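Side-chain contact in DUF2787 domain-containing protein (PDB 2V1L), which is of unknown function but is encoded on a Vibrio cholerae pathogenicity island and resembles human p32 in structure: residues L11-S14 against K15-A19. Numbering follows the deposited sequence.
Sequences LPIS and KPFHA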
ATOM      1  N   LEU A  11      -8.548  -7.319   6.217  1.00 45.77           N
ATOM      2  CA  LEU A  11      -9.059  -6.153   5.497  1.00 42.75           C
ATOM      3  C   LEU A  11      -9.561  -6.581   4.114  1.00 41.19           C
ATOM      4  O   LEU A  11      -9.000  -7.492   3.515  1.00 40.95           O
ATOM      5  CB  LEU A  11      -7.974  -5.075   5.393  1.00 42.16           C
ATOM      6  CG  LEU A  11      -7.696  -4.314   6.696  1.00 41.14           C
ATOM      7  CD1 LEU A  11      -6.610  -3.296   6.486  1.00 38.29           C
ATOM      8  CD2 LEU A  11      -8.960  -3.664   7.259  1.00 37.17           C
ATOM      9  N   PRO A  12     -10.620  -5.926   3.600  1.00 39.63           N
ATOM     10  CA  PRO A  12     -11.195  -6.365   2.335  1.00 38.68           C
ATOM     11  C   PRO A  12     -10.364  -5.949   1.110  1.00 38.13           C
ATOM     12  O   PRO A  12     -10.809  -5.109   0.309  1.00 37.99           O
ATOM     13  CB  PRO A  12     -12.561  -5.688   2.337  1.00 38.20           C
ATOM     14  CG  PRO A  12     -12.360  -4.454   3.103  1.00 39.05           C
ATOM     15  CD  PRO A  12     -11.330  -4.755   4.144  1.00 39.09           C
ATOM     16  N   ILE A  13      -9.169  -6.535   0.984  1.00 37.03           N
ATOM     17  CA  ILE A  13      -8.314  -6.325  -0.173  1.00 36.33           C
ATOM     18  C   ILE A  13      -9.068  -6.835  -1.403  1.00 36.48           C
ATOM     19  O   ILE A  13      -9.602  -7.958  -1.398  1.00 35.71           O
ATOM     20  CB  ILE A  13      -6.923  -7.010  -0.021  1.00 36.47           C
ATOM     21  CG1 ILE A  13      -6.186  -6.456   1.219  1.00 36.70           C
ATOM     22  CG2 ILE A  13      -6.040  -6.763  -1.241  1.00 34.95           C
ATOM     23  CD1 ILE A  13      -4.887  -7.166   1.545  1.00 36.03           C
ATOM     24  N   SER A  14      -9.120  -5.986  -2.433  1.00 35.67           N
ATOM     25  CA  SER A  14      -9.871  -6.240  -3.665  1.00 34.83           C
ATOM     26  C   SER A  14      -9.168  -7.122  -4.648  1.00 34.21           C
ATOM     27  O   SER A  14      -7.922  -7.141  -4.729  1.00 33.87           O
ATOM     28  CB  SER A  14     -10.136  -4.919  -4.388  1.00 34.98           C
ATOM     29  OG  SER A  14     -11.206  -4.253  -3.758  1.00 37.65           O
ATOM     30  N   LYS A  15      -9.986  -7.807  -5.450  1.00 33.76           N
ATOM     31  CA  LYS A  15      -9.507  -8.487  -6.655  1.00 33.05           C
ATOM     32  C   LYS A  15      -8.713  -7.569  -7.597  1.00 31.13           C
ATOM     33  O   LYS A  15      -7.619  -7.934  -8.014  1.00 31.19           O
ATOM     34  CB  LYS A  15     -10.668  -9.189  -7.373  1.00 34.33           C
ATOM     35  CG  LYS A  15     -11.105 -10.431  -6.628  1.00 36.89           C
ATOM     36  CD  LYS A  15     -12.345 -11.017  -7.246  1.00 42.73           C
ATOM     37  CE  LYS A  15     -12.384 -12.505  -7.006  1.00 42.72           C
ATOM     38  NZ  LYS A  15     -11.297 -13.144  -7.806  1.00 44.82           N
ATOM     39  N   PRO A  16      -9.227  -6.364  -7.902  1.00 29.94           N
ATOM     40  CA  PRO A  16      -8.393  -5.449  -8.689  1.00 29.98           C
ATOM     41  C   PRO A  16      -7.029  -5.123  -8.048  1.00 29.90           C
ATOM     42  O   PRO A  16      -6.049  -4.923  -8.763  1.00 30.23           O
ATOM     43  CB  PRO A  16      -9.260  -4.193  -8.772  1.00 30.24           C
ATOM     44  CG  PRO A  16     -10.642  -4.698  -8.621  1.00 29.39           C
ATOM     45  CD  PRO A  16     -10.551  -5.782  -7.634  1.00 29.21           C
ATOM     46  N   PHE A  17      -6.962  -5.091  -6.718  1.00 29.78           N
ATOM     47  CA  PHE A  17      -5.693  -4.820  -6.033  1.00 30.15           C
ATOM     48  C   PHE A  17      -4.781  -6.038  -6.189  1.00 30.36           C
ATOM     49  O   PHE A  17      -3.623  -5.894  -6.473  1.00 29.88           O
ATOM     50  CB  PHE A  17      -5.922  -4.471  -4.568  1.00 29.25           C
ATOM     51  CG  PHE A  17      -4.691  -3.943  -3.858  1.00 31.09           C
ATOM     52  CD1 PHE A  17      -4.309  -2.615  -3.991  1.00 28.98           C
ATOM     53  CD2 PHE A  17      -3.948  -4.770  -3.015  1.00 30.99           C
ATOM     54  CE1 PHE A  17      -3.188  -2.129  -3.315  1.00 31.63           C
ATOM     55  CE2 PHE A  17      -2.817  -4.287  -2.337  1.00 31.90           C
ATOM     56  CZ  PHE A  17      -2.431  -2.966  -2.491  1.00 28.42           C
ATOM     57  N   HIS A  18      -5.320  -7.239  -6.053  1.00 32.23           N
ATOM     58  CA  HIS A  18      -4.495  -8.451  -6.282  1.00 33.92           C
ATOM     59  C   HIS A  18      -3.964  -8.545  -7.701  1.00 34.30           C
ATOM     60  O   HIS A  18      -2.787  -8.861  -7.910  1.00 35.31           O
ATOM     61  CB  HIS A  18      -5.252  -9.712  -5.893  1.00 34.20           C
ATOM     62  CG  HIS A  18      -5.468  -9.844  -4.415  1.00 35.23           C
ATOM     63  ND1 HIS A  18      -6.687 -10.181  -3.866  1.00 36.03           N
ATOM     64  CD2 HIS A  18      -4.617  -9.686  -3.374  1.00 35.58           C
ATOM     65  CE1 HIS A  18      -6.579 -10.230  -2.549  1.00 35.48           C
ATOM     66  NE2 HIS A  18      -5.330  -9.944  -2.227  1.00 36.62           N
ATOM     67  N   ALA A  19      -4.831  -8.238  -8.660  1.00 34.73           N
ATOM     68  CA  ALA A  19      -4.481  -8.131 -10.080  1.00 34.77           C
ATOM     69  C   ALA A  19      -3.390  -7.101 -10.363  1.00 35.19           C
ATOM     70  O   ALA A  19      -2.524  -7.350 -11.195  1.00 35.47           O
ATOM     71  CB  ALA A  19      -5.745  -7.823 -10.931  1.00 34.28           C
TER
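I13 meets F17 and H18 across the first turn of helix 15-29, a compact example of how a chain entering a helix can be held by both its backbone and its side chains. The approach is extended apart from an inverse gamma turn centred on P12, closed by the bond from I13 N to L11 O.

At I13 the touching branch is the methyl CG2; chi1 of -60° places it anti to the backbone N, directed at the helix, and CG1 anti to the carbonyl carbon. CG2 sits over one face of the H18 imidazole, with CG2 3.4 Å from NE2 of H18, and the two side chains cross at nearly a right angle. The same methyl also meets the F17 ring obliquely, CG2 of I13 lying 3.4 Å from CD2 of F17. F17 reaches it with CG anti to the backbone N (chi1 -170°), and its buried side chain touches I74 and I77 of strand 72-82 and F130 of helix 117-135. I13 also packs against I74, so I13 and F17 share that strand residue, whereas the ring of H18 meets that of F6 with the two planes nearly parallel.

S14 occupies the N-cap position, but its hydroxyl makes no cap; OG is instead hydrogen-bonded to E127 of helix 117-135. CB of S14 packs tightly on P16, two residues on, 3.4 Å from CD of P16. The carbonyl begins the helical bonding: O of S14 accepts a weak bond from F17 N and a straighter one from H18 N, 2.9 Å long, with an N-H...O angle of 159°.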